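Local coordinates for polymerase X (Deinococcus radiodurans, PDB 2W9M), which probably catalyses template-directed addition of deoxyribonucleotides to DNA in repair, as a family X polymerase, and carries a C-terminal PHP domain that binds three zinc ions, at residues G95-L100 with L462-G467; G101-G106 with L148-F153; A127-E132 with D227-P232; A165-A170 with G186-G191; L497-A502 with V530-K535. One frame throughout, in Å; residues are numbered along the deposited sequence.

Contact 1: residues G95-L100 with L462-G467; sequences GLLDLL and LLRRPG
The backbones of D98 and R464 stay well apart, their CA atoms 9.3 Å from each other, and the long side chain of R464 bridges the gap to L97 and D98. G95-L100 lies on helix 94-99. This helix belongs to the helix-hairpin-helix region of the polymerase X part. L462-G467 lies in the loop after strand 453-454 of the PHP domain, where R464 and R465 form a classic beta bulge. The contact therefore joins two regions of the protein far apart in sequence.

R464 does most of the bridging. Its CG is anti to the backbone N (chi1 174°), and the chain runs out toward the helix before bending at chi3. The guanidinium then meets two neighbours, one over a face and one at an edge. Over the face sits L97, with its CB 3.8 Å from R464 CZ. Further back along the arginine, L97 CD1 packs 3.9 Å from R464 CD. At the guanidinium edge, R464 NH2 forms a salt bridge with D98 OD1 at 3.0 Å. The bond is fairly straight, 163° at the hydrogen, and the oxygen lies in the guanidinium plane. The two planes are nevertheless turned 48° apart, and OD1 is met on its anti side.

The contact is small and lies at the surface. It is close to the metal centre: the side chain of L97 is about 10 Å from a bound zinc ion. Elsewhere on the helix, L96 packs on I110 and W114 of helix 107-115. The same R464 NH2 that holds D98 also comes within 3.4 Å of L97 O.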
# COMPACT_ATOMS: atom_id res chain seq x y z
N GLY A 95 -5.23 5.26 3.53
CA GLY A 95 -4.68 6.50 4.05
C GLY A 95 -5.73 7.49 4.51
O GLY A 95 -5.48 8.30 5.40
N LEU A 96 -6.91 7.43 3.91
CA LEU A 96 -8.00 8.30 4.32
C LEU A 96 -8.57 7.83 5.65
O LEU A 96 -8.89 8.63 6.52
CB LEU A 96 -9.10 8.35 3.27
CG LEU A 96 -10.23 9.34 3.56
CD1 LEU A 96 -9.81 10.74 3.16
CD2 LEU A 96 -11.49 8.94 2.84
N LEU A 97 -8.70 6.51 5.80
CA LEU A 97 -9.16 5.92 7.05
C LEU A 97 -8.23 6.32 8.19
O LEU A 97 -8.67 6.46 9.34
CB LEU A 97 -9.22 4.39 6.94
CG LEU A 97 -10.21 3.84 5.91
CD1 LEU A 97 -10.20 2.31 5.92
CD2 LEU A 97 -11.61 4.38 6.19
N ASP A 98 -6.95 6.49 7.87
CA ASP A 98 -5.96 6.92 8.85
C ASP A 98 -6.14 8.38 9.25
O ASP A 98 -6.17 8.69 10.44
CB ASP A 98 -4.55 6.72 8.29
CG ASP A 98 -4.07 5.28 8.42
OD1 ASP A 98 -4.67 4.52 9.22
OD2 ASP A 98 -3.09 4.92 7.74
N LEU A 99 -6.25 9.26 8.26
CA LEU A 99 -6.44 10.69 8.51
C LEU A 99 -7.70 10.93 9.35
O LEU A 99 -7.74 11.87 10.15
CB LEU A 99 -6.53 11.46 7.20
CG LEU A 99 -5.30 11.44 6.29
CD1 LEU A 99 -5.48 12.43 5.14
CD2 LEU A 99 -4.05 11.76 7.09
N LEU A 100 -8.71 10.09 9.16
CA LEU A 100 -9.96 10.20 9.91
C LEU A 100 -9.76 9.86 11.39
O LEU A 100 -10.67 10.01 12.20
CB LEU A 100 -11.04 9.30 9.31
CG LEU A 100 -11.59 9.71 7.94
CD1 LEU A 100 -12.42 8.60 7.36
CD2 LEU A 100 -12.40 10.98 8.06
N LEU A 462 -2.83 -3.65 6.19
CA LEU A 462 -1.79 -3.76 7.22
C LEU A 462 -2.04 -2.84 8.42
O LEU A 462 -2.23 -1.63 8.25
CB LEU A 462 -0.40 -3.49 6.64
CG LEU A 462 0.32 -4.60 5.87
CD1 LEU A 462 -0.32 -5.94 6.19
CD2 LEU A 462 0.32 -4.35 4.38
N LEU A 463 -2.03 -3.42 9.62
CA LEU A 463 -2.16 -2.68 10.87
C LEU A 463 -3.58 -2.19 11.16
O LEU A 463 -3.79 -1.40 12.08
CB LEU A 463 -1.19 -1.49 10.92
CG LEU A 463 0.30 -1.79 10.79
CD1 LEU A 463 1.11 -0.50 10.84
CD2 LEU A 463 0.75 -2.74 11.88
N ARG A 464 -4.55 -2.67 10.39
CA ARG A 464 -5.94 -2.25 10.59
C ARG A 464 -6.92 -3.43 10.63
O ARG A 464 -7.68 -3.58 11.59
CB ARG A 464 -6.36 -1.25 9.51
CG ARG A 464 -7.84 -0.87 9.55
CD ARG A 464 -8.15 0.30 8.63
NE ARG A 464 -7.47 1.51 9.05
CZ ARG A 464 -7.97 2.38 9.92
NH1 ARG A 464 -9.18 2.17 10.44
NH2 ARG A 464 -7.29 3.46 10.26
N ARG A 465 -6.90 -4.26 9.60
CA ARG A 465 -7.77 -5.42 9.51
C ARG A 465 -7.15 -6.50 8.63
O ARG A 465 -6.58 -6.19 7.59
CB ARG A 465 -9.13 -5.03 8.93
CG ARG A 465 -9.04 -4.52 7.50
CD ARG A 465 -10.07 -5.17 6.59
NE ARG A 465 -11.15 -4.26 6.24
CZ ARG A 465 -11.18 -3.52 5.13
NH1 ARG A 465 -10.19 -3.59 4.26
NH2 ARG A 465 -12.21 -2.72 4.89
N PRO A 466 -7.25 -7.77 9.05
CA PRO A 466 -6.84 -8.89 8.19
C PRO A 466 -7.74 -8.97 6.96
O PRO A 466 -8.79 -8.32 6.93
CB PRO A 466 -7.06 -10.11 9.09
CG PRO A 466 -8.07 -9.63 10.11
CD PRO A 466 -7.63 -8.23 10.39
N GLY A 467 -7.35 -9.77 5.97
CA GLY A 467 -8.17 -9.96 4.79
C GLY A 467 -9.37 -10.83 5.10
O GLY A 467 -9.43 -11.45 6.16

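Contact 2: residues G101-G106 with L148-F153; sequences GVRGLG and LENVVF
This is a largely buried contact in which the hairpin loop V102-L105 packs against the side of helix 141-157. It belongs to the helix-hairpin-helix region: the loop joins helix 94-99 to helix 107-115, within a sequence matched to the class 1 DNA-binding motif. V102 to L105 form a type II beta turn, closed by L105 N to V102 O at 3.2 Å. G106 then takes the N-cap position of the next helix. The backbones are nearest at V102 and N150, CA to CA 6.2 Å.

N150 points its amide at the turn. Its CG is anti to the carbonyl carbon (chi1 -72°), which carries the amide outward from the helix to R103. The arginine chain bends at chi2 and chi3 and crosses the asparagine at about a right angle. R103 NH1 reaches N150 OD1 at 2.8 Å, but the bond is weak, with an angle of only 122° at the hydrogen. Guanidinium and amide planes are 45° apart. Without the amide, as with an alanine here, R103 NH1 is likely to lose this acceptor and its guanidinium to turn more freely.

Nearer the backbone of N150 the contact becomes apolar. V102 also touches L121 of helix 121-130 and L154 of helix 141-157, so the valine is wedged among helices. G104 has no side chain; a CB there would lie 3.7 Å from N150 ND2 and would also jam against the carbonyl O of R103. V102 CG1 meets N150 CB at 4.1 Å and V151 CG2 at 4.4 Å.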
# COMPACT_ATOMS: atom_id res chain seq x y z
N GLY A 101 -8.56 9.39 11.73
CA GLY A 101 -8.24 9.06 13.10
C GLY A 101 -7.31 10.07 13.76
O GLY A 101 -6.97 9.94 14.94
N VAL A 102 -6.90 11.08 12.99
CA VAL A 102 -6.06 12.14 13.51
C VAL A 102 -6.89 13.18 14.27
O VAL A 102 -7.62 13.96 13.67
CB VAL A 102 -5.29 12.86 12.39
CG1 VAL A 102 -4.42 13.97 12.95
CG2 VAL A 102 -4.46 11.87 11.60
N ARG A 103 -6.77 13.17 15.60
CA ARG A 103 -7.52 14.09 16.44
C ARG A 103 -7.31 15.54 15.99
O ARG A 103 -6.18 16.00 15.89
CB ARG A 103 -7.11 13.94 17.91
CG ARG A 103 -7.99 14.70 18.88
CD ARG A 103 -7.18 15.31 20.02
NE ARG A 103 -6.97 14.40 21.14
CZ ARG A 103 -5.84 13.73 21.37
NH1 ARG A 103 -4.80 13.87 20.55
NH2 ARG A 103 -5.75 12.94 22.42
N GLY A 104 -8.40 16.23 15.69
CA GLY A 104 -8.33 17.63 15.31
C GLY A 104 -8.53 17.93 13.83
O GLY A 104 -8.55 19.09 13.42
N LEU A 105 -8.67 16.89 13.01
CA LEU A 105 -8.91 17.08 11.58
C LEU A 105 -10.40 16.97 11.23
O LEU A 105 -10.99 15.89 11.30
CB LEU A 105 -8.11 16.09 10.74
CG LEU A 105 -6.61 16.34 10.55
CD1 LEU A 105 -6.04 15.37 9.53
CD2 LEU A 105 -6.35 17.76 10.11
N GLY A 106 -11.00 18.10 10.87
CA GLY A 106 -12.39 18.13 10.45
C GLY A 106 -12.55 17.67 9.01
O GLY A 106 -11.57 17.48 8.29
N LEU A 148 1.12 17.45 13.86
CA LEU A 148 2.30 16.59 13.93
C LEU A 148 2.35 15.87 15.28
O LEU A 148 2.72 14.70 15.35
CB LEU A 148 3.58 17.40 13.71
CG LEU A 148 4.87 16.57 13.80
CD1 LEU A 148 4.82 15.40 12.84
CD2 LEU A 148 6.10 17.42 13.52
N GLU A 149 1.97 16.57 16.34
CA GLU A 149 1.87 15.97 17.66
C GLU A 149 0.86 14.83 17.65
O GLU A 149 1.13 13.75 18.16
CB GLU A 149 1.46 17.03 18.68
CG GLU A 149 0.56 16.50 19.80
CD GLU A 149 -0.33 17.58 20.40
OE1 GLU A 149 0.20 18.65 20.78
OE2 GLU A 149 -1.56 17.36 20.48
N ASN A 150 -0.30 15.07 17.05
CA ASN A 150 -1.36 14.08 17.01
C ASN A 150 -1.02 12.86 16.16
O ASN A 150 -1.48 11.76 16.44
CB ASN A 150 -2.68 14.71 16.57
CG ASN A 150 -3.28 15.60 17.63
OD1 ASN A 150 -3.17 15.32 18.82
ND2 ASN A 150 -3.92 16.69 17.21
N VAL A 151 -0.22 13.06 15.11
CA VAL A 151 0.25 11.96 14.28
C VAL A 151 1.26 11.12 15.06
O VAL A 151 1.27 9.89 14.95
CB VAL A 151 0.89 12.44 12.97
CG1 VAL A 151 1.41 11.26 12.18
CG2 VAL A 151 -0.11 13.23 12.14
N VAL A 152 2.10 11.78 15.85
CA VAL A 152 3.04 11.07 16.70
C VAL A 152 2.33 10.11 17.66
O VAL A 152 2.85 9.05 17.99
CB VAL A 152 3.93 12.03 17.52
CG1 VAL A 152 4.70 11.26 18.59
CG2 VAL A 152 4.89 12.76 16.60
N PHE A 153 1.13 10.48 18.10
CA PHE A 153 0.35 9.63 18.98
C PHE A 153 -0.11 8.36 18.26
O PHE A 153 -0.04 7.27 18.82
CB PHE A 153 -0.86 10.37 19.54
CG PHE A 153 -0.56 11.19 20.76
CD1 PHE A 153 -0.37 12.56 20.67
CD2 PHE A 153 -0.46 10.59 22.01
CE1 PHE A 153 -0.10 13.32 21.79
CE2 PHE A 153 -0.18 11.34 23.13
CZ PHE A 153 0.00 12.71 23.03

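Contact 3: residues A127-E132 with D227-P232; sequences AAESGE and DYEGVP
A beta hairpin meets the end of a helix here. Strands 224-228 and 231-238 are joined by a type I' turn from Y228 to V231, and the turn faces helix 121-130 of the helix-hairpin-helix region. The hairpin is closed by Y228 N to V231 O, 2.9 Å, and V231 N to Y228 O, 3.1 Å.

Across the contact E129 reaches two neighbouring residues of the turn. Its chain bends at chi2 (97°) and brings the carboxylate up to them. Y228 OH donates to E129 OE2 at 2.9 Å, coming from above the carboxylate plane. This oxygen lies near the plane of the tyrosine ring, at its edge. The carboxylate of E229 arrives from the opposite direction, its plane turned 87° from that of E129. E229 OE2 lies 2.6 Å from E129 OE1. R125 lies one helix turn before E129, and R125 NE forms a salt bridge with E229 OE1.

Two carboxylates this close would repel each other if both were charged. One of them probably holds a proton. E172 of helix 163-176 also crowds E129 OE2, so R125 would probably offset only part of the charge. The link between helix and hairpin may therefore be sensitive to pH.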
# COMPACT_ATOMS: atom_id res chain seq x y z
N ALA A 127 4.71 16.57 5.44
CA ALA A 127 4.16 17.88 5.12
C ALA A 127 4.33 18.83 6.30
O ALA A 127 4.62 20.01 6.11
CB ALA A 127 2.70 17.77 4.74
N ALA A 128 4.16 18.31 7.51
CA ALA A 128 4.37 19.10 8.71
C ALA A 128 5.84 19.48 8.83
O ALA A 128 6.18 20.63 9.12
CB ALA A 128 3.92 18.32 9.95
N GLU A 129 6.71 18.51 8.59
CA GLU A 129 8.15 18.68 8.66
C GLU A 129 8.64 19.81 7.76
O GLU A 129 9.48 20.62 8.16
CB GLU A 129 8.82 17.38 8.22
CG GLU A 129 10.15 17.08 8.87
CD GLU A 129 10.01 16.15 10.05
OE1 GLU A 129 9.08 16.36 10.86
OE2 GLU A 129 10.82 15.21 10.16
N SER A 130 8.11 19.87 6.55
CA SER A 130 8.67 20.72 5.50
C SER A 130 8.06 22.11 5.40
O SER A 130 8.52 22.94 4.61
CB SER A 130 8.56 20.02 4.15
OG SER A 130 7.22 20.01 3.69
N GLY A 131 7.01 22.37 6.18
CA GLY A 131 6.31 23.63 6.11
C GLY A 131 5.19 23.61 5.10
O GLY A 131 4.39 24.54 5.01
N GLU A 132 5.12 22.54 4.31
CA GLU A 132 4.09 22.40 3.29
C GLU A 132 2.69 22.44 3.90
O GLU A 132 1.77 23.05 3.34
CB GLU A 132 4.29 21.10 2.52
CG GLU A 132 3.22 20.81 1.48
CD GLU A 132 3.45 19.50 0.75
OE1 GLU A 132 2.60 19.13 -0.10
OE2 GLU A 132 4.48 18.83 1.01
N ASP A 227 13.60 7.33 19.49
CA ASP A 227 12.26 7.46 18.94
C ASP A 227 12.19 8.75 18.15
O ASP A 227 12.29 9.84 18.72
CB ASP A 227 11.24 7.50 20.09
CG ASP A 227 9.85 7.07 19.66
OD1 ASP A 227 9.66 5.88 19.34
OD2 ASP A 227 8.93 7.93 19.66
N TYR A 228 12.04 8.64 16.83
CA TYR A 228 11.89 9.83 16.00
C TYR A 228 10.44 10.04 15.55
O TYR A 228 9.96 9.36 14.65
CB TYR A 228 12.82 9.80 14.79
CG TYR A 228 12.85 11.12 14.05
CD1 TYR A 228 13.54 12.21 14.57
CD2 TYR A 228 12.18 11.29 12.85
CE1 TYR A 228 13.57 13.42 13.91
CE2 TYR A 228 12.21 12.49 12.18
CZ TYR A 228 12.90 13.56 12.72
OH TYR A 228 12.93 14.76 12.05
N GLU A 229 9.77 10.99 16.19
CA GLU A 229 8.38 11.30 15.88
C GLU A 229 7.48 10.07 15.90
O GLU A 229 6.71 9.84 14.97
CB GLU A 229 8.29 12.04 14.54
CG GLU A 229 9.00 13.39 14.58
CD GLU A 229 9.03 14.07 13.23
OE1 GLU A 229 8.41 13.55 12.28
OE2 GLU A 229 9.68 15.13 13.12
N GLY A 230 7.59 9.29 16.97
CA GLY A 230 6.75 8.12 17.16
C GLY A 230 7.30 6.84 16.55
O GLY A 230 6.87 5.75 16.91
N VAL A 231 8.24 6.99 15.63
CA VAL A 231 8.83 5.84 14.95
C VAL A 231 10.11 5.39 15.66
O VAL A 231 11.10 6.13 15.70
CB VAL A 231 9.18 6.18 13.50
CG1 VAL A 231 9.73 4.96 12.79
CG2 VAL A 231 7.95 6.72 12.78
N PRO A 232 10.09 4.18 16.24
CA PRO A 232 11.27 3.63 16.92
C PRO A 232 12.48 3.57 15.99
O PRO A 232 12.35 3.22 14.82
CB PRO A 232 10.82 2.22 17.31
CG PRO A 232 9.33 2.28 17.34
CD PRO A 232 8.95 3.25 16.27

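Contact 4: residues A165-A170 with G186-G191; sequences AGLAVA and GDVRRG
V188 of helix 186-190 fits against helix 163-176, and its side chain makes all the close contacts. Its CB points toward that helix and meets L167 CD1 at 4.0 Å. From there the two methyls diverge. CG1 is anti to the carbonyl carbon (chi1 -46°) and lies over the backbone of G166, 3.8 Å from G166 C. CG2 takes the position between the backbone N and the carbonyl carbon, and touches A170 CB at 4.3 Å. The valine thus spans one turn of the partner helix, from G166 to A170, with L167 flanking it.

Glycine makes the close fit possible. A CB on G166 would come only 3.3 Å from V188 CG1. The axes of segments 165-170 and 186-190 pass 9.3 Å apart and cross at -101°, nearly perpendicular. L167 reaches V188 because its CG is anti to the backbone N and its branch swings toward the other helix.

Helix 186-190 ends in a Schellman motif at G191. Within its last turn, R190 NH1 and D187 OD1 form a salt bridge at 2.9 Å. R190 also pairs with E305, and R189 with E287.

The contact is buried where the polymerase part meets the PHP domain. V188 and A170 both pack on strand 194-203, against V195 and L200 respectively, while L167 also touches R527, Y528 and M531 of helix 526-535.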
# COMPACT_ATOMS: atom_id res chain seq x y z
N ALA A 165 6.52 4.40 6.70
CA ALA A 165 7.03 5.21 7.81
C ALA A 165 8.45 4.83 8.20
O ALA A 165 9.31 5.70 8.37
CB ALA A 165 6.10 5.12 9.01
N GLY A 166 8.70 3.54 8.37
CA GLY A 166 10.02 3.06 8.73
C GLY A 166 11.09 3.43 7.71
O GLY A 166 12.19 3.84 8.07
N LEU A 167 10.75 3.28 6.44
CA LEU A 167 11.70 3.56 5.37
C LEU A 167 11.95 5.06 5.23
O LEU A 167 13.09 5.50 5.04
CB LEU A 167 11.20 2.98 4.04
CG LEU A 167 12.18 2.79 2.89
CD1 LEU A 167 13.51 2.26 3.40
CD2 LEU A 167 11.60 1.85 1.84
N ALA A 168 10.88 5.85 5.32
CA ALA A 168 11.00 7.31 5.26
C ALA A 168 11.88 7.84 6.39
O ALA A 168 12.76 8.67 6.16
CB ALA A 168 9.62 7.95 5.32
N VAL A 169 11.64 7.37 7.61
CA VAL A 169 12.43 7.82 8.76
C VAL A 169 13.89 7.40 8.64
O VAL A 169 14.79 8.20 8.91
CB VAL A 169 11.83 7.32 10.09
CG1 VAL A 169 12.78 7.60 11.24
CG2 VAL A 169 10.47 7.98 10.33
N ALA A 170 14.14 6.16 8.22
CA ALA A 170 15.52 5.71 8.03
C ALA A 170 16.22 6.53 6.95
O ALA A 170 17.39 6.90 7.11
CB ALA A 170 15.56 4.23 7.69
N GLY A 186 18.05 -4.25 8.72
CA GLY A 186 16.93 -4.99 9.25
C GLY A 186 15.69 -4.98 8.36
O GLY A 186 15.77 -5.23 7.16
N ASP A 187 14.56 -4.67 8.97
CA ASP A 187 13.26 -4.84 8.32
C ASP A 187 13.04 -3.92 7.12
O ASP A 187 12.52 -4.36 6.10
CB ASP A 187 12.13 -4.71 9.35
CG ASP A 187 12.19 -5.79 10.42
OD1 ASP A 187 13.12 -6.63 10.37
OD2 ASP A 187 11.32 -5.80 11.31
N VAL A 188 13.43 -2.66 7.23
CA VAL A 188 13.25 -1.72 6.12
C VAL A 188 14.13 -2.08 4.93
O VAL A 188 13.72 -1.91 3.77
CB VAL A 188 13.48 -0.25 6.54
CG1 VAL A 188 12.75 0.04 7.84
CG2 VAL A 188 14.96 0.05 6.69
N ARG A 189 15.33 -2.58 5.20
CA ARG A 189 16.27 -2.94 4.13
C ARG A 189 15.79 -4.09 3.25
O ARG A 189 16.11 -4.13 2.06
CB ARG A 189 17.64 -3.29 4.71
CG ARG A 189 18.59 -3.82 3.66
CD ARG A 189 19.86 -4.38 4.27
NE ARG A 189 20.76 -4.85 3.23
CZ ARG A 189 21.82 -5.63 3.46
NH1 ARG A 189 22.10 -6.02 4.69
NH2 ARG A 189 22.59 -6.02 2.45
N ARG A 190 15.03 -5.02 3.82
CA ARG A 190 14.57 -6.17 3.04
C ARG A 190 13.08 -6.13 2.72
O ARG A 190 12.53 -7.08 2.15
CB ARG A 190 14.98 -7.49 3.70
CG ARG A 190 14.48 -7.68 5.11
CD ARG A 190 15.18 -8.87 5.76
NE ARG A 190 14.24 -9.66 6.55
CZ ARG A 190 13.87 -9.35 7.78
NH1 ARG A 190 14.36 -8.27 8.37
NH2 ARG A 190 13.01 -10.12 8.43
N GLY A 191 12.42 -5.04 3.09
CA GLY A 191 11.08 -4.75 2.62
C GLY A 191 9.94 -5.41 3.36
O GLY A 191 8.86 -5.62 2.79

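Contact 5: residues L497-A502 with V530-K535; sequences LDWREA and VMQARK
W499 lies with one face of its indole under the side chain of K535. K535 CE sits over the five-membered ring in a CH-pi contact, 3.5 Å from its centroid. K535 NZ adds a cation-pi contact, 3.3 Å from the same centroid and 34° off the ring normal. NZ also crowds W499 NE1 at 2.8 Å, two donors that do not bond, and has a weak hydrogen bond to G191 O. A bend at chi3 (69°) folds the lysine end across the ring. Obliquely to the ring, Q532 OE1 lies 3.3 Å from W499 CD1.

R500 covers the opposite indole face, its CG 3.7 Å above the ring plane, with W499 CZ2 lying 3.5 Å over the centre of its guanidinium. D498 holds one side of that guanidinium, R500 NH1 binding the syn lone pair of D498 OD1 at 3.0 Å, and weakly caps helix 499-505 through R500 N. Losing the indole to an alanine is likely to open a gap between K535 and R500 and leave the lysine chain without a surface.

Farther out, Q532 NE2 donates to G191 O, and the H308 ring meets the indole. E193 takes a weak hydrogen bond from W499 NE1 and pairs with R500 NH2.

A tryptophan is thus sandwiched between two basic side chains. Helices 499-505 and 526-535 both pack on strand 511-514, the last of the parallel beta/alpha PHP fold, where G191 and E193 bring in the polymerase part.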
# COMPACT_ATOMS: atom_id res chain seq x y z
N LEU A 497 -1.49 -8.76 -3.71
CA LEU A 497 -1.06 -10.08 -3.22
C LEU A 497 0.24 -10.13 -2.40
O LEU A 497 1.25 -9.53 -2.76
CB LEU A 497 -0.91 -11.01 -4.42
CG LEU A 497 -0.71 -12.50 -4.19
CD1 LEU A 497 -1.98 -13.12 -3.62
CD2 LEU A 497 -0.31 -13.19 -5.50
N ASP A 498 0.21 -10.89 -1.30
CA ASP A 498 1.38 -11.07 -0.45
C ASP A 498 2.53 -11.67 -1.24
O ASP A 498 2.30 -12.52 -2.11
CB ASP A 498 1.04 -11.97 0.74
CG ASP A 498 2.11 -11.95 1.81
OD1 ASP A 498 2.62 -13.04 2.15
OD2 ASP A 498 2.46 -10.86 2.31
N TRP A 499 3.76 -11.25 -0.96
CA TRP A 499 4.91 -11.73 -1.71
C TRP A 499 5.13 -13.23 -1.50
O TRP A 499 5.71 -13.90 -2.34
CB TRP A 499 6.19 -10.94 -1.39
CG TRP A 499 6.71 -11.14 0.00
CD1 TRP A 499 6.47 -10.35 1.09
CD2 TRP A 499 7.56 -12.20 0.46
NE1 TRP A 499 7.11 -10.85 2.19
CE2 TRP A 499 7.79 -11.98 1.84
CE3 TRP A 499 8.15 -13.31 -0.15
CZ2 TRP A 499 8.58 -12.83 2.61
CZ3 TRP A 499 8.93 -14.15 0.61
CH2 TRP A 499 9.14 -13.91 1.98
N ARG A 500 4.64 -13.74 -0.37
CA ARG A 500 4.77 -15.17 -0.09
C ARG A 500 3.94 -15.99 -1.06
O ARG A 500 4.38 -17.04 -1.51
CB ARG A 500 4.37 -15.47 1.35
CG ARG A 500 5.40 -15.02 2.37
CD ARG A 500 4.80 -14.84 3.75
NE ARG A 500 5.69 -14.08 4.61
CZ ARG A 500 5.72 -12.75 4.67
NH1 ARG A 500 4.90 -12.04 3.90
NH2 ARG A 500 6.57 -12.14 5.48
N GLU A 501 2.74 -15.52 -1.38
CA GLU A 501 1.89 -16.22 -2.33
C GLU A 501 2.38 -16.04 -3.77
O GLU A 501 2.25 -16.94 -4.59
CB GLU A 501 0.44 -15.76 -2.20
CG GLU A 501 -0.17 -16.05 -0.83
CD GLU A 501 -0.24 -17.53 -0.51
OE1 GLU A 501 0.01 -18.36 -1.41
OE2 GLU A 501 -0.54 -17.87 0.66
N ALA A 502 2.94 -14.87 -4.06
CA ALA A 502 3.54 -14.60 -5.36
C ALA A 502 4.75 -15.50 -5.60
O ALA A 502 4.98 -15.95 -6.72
CB ALA A 502 3.95 -13.14 -5.46
N VAL A 530 7.46 -2.98 -5.74
CA VAL A 530 8.64 -3.58 -6.35
C VAL A 530 9.47 -4.36 -5.33
O VAL A 530 10.01 -5.43 -5.65
CB VAL A 530 9.52 -2.52 -7.05
CG1 VAL A 530 10.89 -3.08 -7.36
CG2 VAL A 530 8.84 -2.02 -8.31
N MET A 531 9.58 -3.85 -4.10
CA MET A 531 10.32 -4.54 -3.04
C MET A 531 9.68 -5.89 -2.73
O MET A 531 10.39 -6.86 -2.45
CB MET A 531 10.38 -3.69 -1.77
CG MET A 531 11.06 -2.35 -1.94
SD MET A 531 11.25 -1.45 -0.38
CE MET A 531 12.53 -2.41 0.43
N GLN A 532 8.36 -5.95 -2.78
CA GLN A 532 7.62 -7.19 -2.59
C GLN A 532 7.82 -8.14 -3.78
O GLN A 532 8.04 -9.34 -3.60
CB GLN A 532 6.13 -6.92 -2.38
CG GLN A 532 5.82 -5.84 -1.35
CD GLN A 532 6.54 -6.06 -0.03
OE1 GLN A 532 6.32 -7.05 0.66
NE2 GLN A 532 7.39 -5.11 0.33
N ALA A 533 7.74 -7.59 -4.99
CA ALA A 533 7.90 -8.39 -6.20
C ALA A 533 9.29 -9.03 -6.28
O ALA A 533 9.44 -10.16 -6.74
CB ALA A 533 7.63 -7.54 -7.44
N ARG A 534 10.31 -8.30 -5.83
CA ARG A 534 11.68 -8.79 -5.91
C ARG A 534 11.94 -9.96 -4.95
O ARG A 534 12.71 -10.86 -5.26
CB ARG A 534 12.68 -7.66 -5.69
CG ARG A 534 12.63 -6.61 -6.78
CD ARG A 534 13.41 -5.37 -6.39
NE ARG A 534 14.83 -5.66 -6.24
CZ ARG A 534 15.71 -5.61 -7.24
NH1 ARG A 534 15.30 -5.29 -8.47
NH2 ARG A 534 16.99 -5.88 -7.02
N LYS A 535 11.29 -9.94 -3.80
CA LYS A 535 11.40 -11.06 -2.87
C LYS A 535 10.72 -12.30 -3.45
O LYS A 535 11.10 -13.42 -3.12
CB LYS A 535 10.78 -10.69 -1.52
CG LYS A 535 11.53 -9.56 -0.82
CD LYS A 535 10.64 -8.80 0.14
CE LYS A 535 10.25 -9.64 1.34
NZ LYS A 535 9.19 -8.96 2.14

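How the contacts relate
From the N terminus, G95-L100 opens the widest loop, which contact 1 closes only at L462-G467, tying the helix-hairpin-helix region to the PHP domain. Contacts 2, 3 and 4 all nest inside it. Contacts 2 and 3 cross, since A127-E132 lies between the segments of contact 2; they touch where V152 packs on E229 and G230 of the Y228-V231 turn. Contact 4 is nested within contact 3, and V169 meets V231 and Y228 there, bringing helix 163-176 to the hairpin. Contact 5 follows in series within the PHP domain. It touches contact 4 through G191 O and Q532 NE2, 2.9 Å apart, a second junction between the polymerase part and the PHP domain.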